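Local coordinates for HRDC domain-containing protein (Bifidobacterium adolescentis ATCC 15703, PDB 3CYM) that is of unknown function but resembles ribonuclease D and probably acts as a metal-dependent 3'-5' exonuclease on nucleic acid, at residues L234-A239 with E266-K271. Residues are numbered along the deposited sequence; the frame is centred on the assembly and turned at random.
Sequences LAIVRA and EVAKRK
Ile236 presses its CG2 methyl onto the backbone of Ala268, with CG2 3.8 Å from the CA atom of that alanine. The CB of Ala268 fits between two neighbouring side chains of the facing helix, 3.9 Å from CG2 of Ile236 and 3.8 Å from CG2 of Val237. At this point the CA atoms of Ile236 and Ala268 come within 5.5 Å, a close approach consistent with the small side chain of Ala268. On one flank the fit slackens: CG2 of Val267 stays 4.5 Å from CG2 of Ile236, and Val267 also packs on Leu240 and Ile281. Segments 234-239 and 266-270, parts of helices 231-250 and 261-270, run roughly antiparallel, their axes at 147°, within the HRDC domain, a small helical module generally associated with nucleic acid binding, and helix 312-323 also packs on Ile236. Toward the more open end, helix 261-270 stops and Lys271 takes a positive phi. Its CG lies 3.9 Å from CD1 of Ile236, and a bend at chi4 (57°) turns NZ back to the Ala268 carbonyl oxygen, 3.0 Å away. Asp230 forms a salt bridge with the same ammonium group. An alanine in place of Lys271 would probably leave Asp230 without this cationic mate, the Ala268 carbonyl without this donor, and CD1 of Ile236 less covered. Farther out, Lys269 points away from the facing helix and pairs with Glu226 in a salt bridge, while the end of the exposed Arg270 side chain leads away from the apolar seam.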
# COMPACT_ATOMS: atom_id res chain seq x y z
N LEU A 234 -18.86 -20.93 5.31
CA LEU A 234 -18.52 -19.52 5.43
C LEU A 234 -18.41 -19.08 6.88
O LEU A 234 -17.53 -18.29 7.21
CB LEU A 234 -19.52 -18.66 4.65
CG LEU A 234 -19.39 -18.76 3.12
CD1 LEU A 234 -20.54 -18.05 2.40
CD2 LEU A 234 -18.04 -18.22 2.63
N ALA A 235 -19.25 -19.64 7.75
CA ALA A 235 -19.14 -19.45 9.20
C ALA A 235 -17.83 -20.00 9.76
O ALA A 235 -17.27 -19.44 10.69
CB ALA A 235 -20.32 -20.07 9.90
N ILE A 236 -17.36 -21.11 9.19
CA ILE A 236 -16.08 -21.71 9.56
C ILE A 236 -14.90 -20.83 9.09
O ILE A 236 -13.99 -20.54 9.87
CB ILE A 236 -15.98 -23.19 9.04
CG1 ILE A 236 -16.95 -24.07 9.82
CG2 ILE A 236 -14.56 -23.74 9.19
CD1 ILE A 236 -17.29 -25.38 9.19
N VAL A 237 -14.94 -20.41 7.83
CA VAL A 237 -13.97 -19.47 7.28
C VAL A 237 -13.90 -18.17 8.11
O VAL A 237 -12.82 -17.74 8.49
CB VAL A 237 -14.26 -19.14 5.80
CG1 VAL A 237 -13.36 -18.01 5.31
CG2 VAL A 237 -14.07 -20.38 4.93
N ARG A 238 -15.06 -17.59 8.42
CA ARG A 238 -15.14 -16.42 9.28
C ARG A 238 -14.46 -16.63 10.63
O ARG A 238 -13.66 -15.80 11.05
CB ARG A 238 -16.59 -16.00 9.51
CG ARG A 238 -16.73 -14.66 10.21
CD ARG A 238 -18.17 -14.21 10.31
NE ARG A 238 -19.04 -15.21 10.94
CZ ARG A 238 -20.32 -15.00 11.24
NH1 ARG A 238 -21.03 -15.97 11.81
NH2 ARG A 238 -20.89 -13.83 10.99
N ALA A 239 -14.79 -17.74 11.28
CA ALA A 239 -14.30 -18.04 12.63
C ALA A 239 -12.79 -18.30 12.65
O ALA A 239 -12.09 -17.81 13.53
CB ALA A 239 -15.06 -19.22 13.21
N GLU A 266 -10.17 -26.05 3.20
CA GLU A 266 -10.23 -27.50 3.36
C GLU A 266 -11.14 -27.94 4.51
O GLU A 266 -12.01 -28.80 4.33
CB GLU A 266 -8.83 -28.06 3.59
CG GLU A 266 -8.48 -29.21 2.69
CD GLU A 266 -7.20 -29.90 3.11
OE1 GLU A 266 -7.24 -31.13 3.32
OE2 GLU A 266 -6.15 -29.23 3.23
N VAL A 267 -10.95 -27.33 5.68
CA VAL A 267 -11.73 -27.71 6.87
C VAL A 267 -13.16 -27.15 6.82
O VAL A 267 -14.06 -27.70 7.46
CB VAL A 267 -11.02 -27.36 8.21
CG1 VAL A 267 -9.73 -28.11 8.34
CG2 VAL A 267 -10.74 -25.91 8.29
N ALA A 268 -13.36 -26.09 6.05
CA ALA A 268 -14.70 -25.52 5.86
C ALA A 268 -15.53 -26.42 4.95
O ALA A 268 -16.73 -26.56 5.14
CB ALA A 268 -14.62 -24.12 5.30
N LYS A 269 -14.86 -27.04 3.98
CA LYS A 269 -15.46 -28.06 3.12
C LYS A 269 -15.78 -29.32 3.92
O LYS A 269 -16.92 -29.79 3.92
CB LYS A 269 -14.50 -28.42 1.99
CG LYS A 269 -14.52 -27.49 0.80
CD LYS A 269 -13.32 -27.81 -0.07
CE LYS A 269 -13.51 -27.36 -1.51
NZ LYS A 269 -13.67 -25.89 -1.57
N ARG A 270 -14.78 -29.84 4.63
CA ARG A 270 -14.87 -31.14 5.26
C ARG A 270 -15.64 -31.16 6.57
O ARG A 270 -16.22 -32.19 6.93
CB ARG A 270 -13.47 -31.70 5.49
CG ARG A 270 -12.76 -32.16 4.24
CD ARG A 270 -12.22 -33.56 4.49
NE ARG A 270 -10.89 -33.75 3.94
CZ ARG A 270 -10.06 -34.72 4.32
NH1 ARG A 270 -10.41 -35.58 5.27
NH2 ARG A 270 -8.87 -34.82 3.76
N LYS A 271 -15.64 -30.03 7.28
CA LYS A 271 -16.28 -29.89 8.60
C LYS A 271 -16.00 -31.04 9.60
O LYS A 271 -16.90 -31.83 9.89
CB LYS A 271 -17.80 -29.68 8.45
CG LYS A 271 -18.19 -28.72 7.33
CD LYS A 271 -19.68 -28.51 7.30
CE LYS A 271 -20.06 -27.37 6.39
NZ LYS A 271 -19.55 -27.59 5.02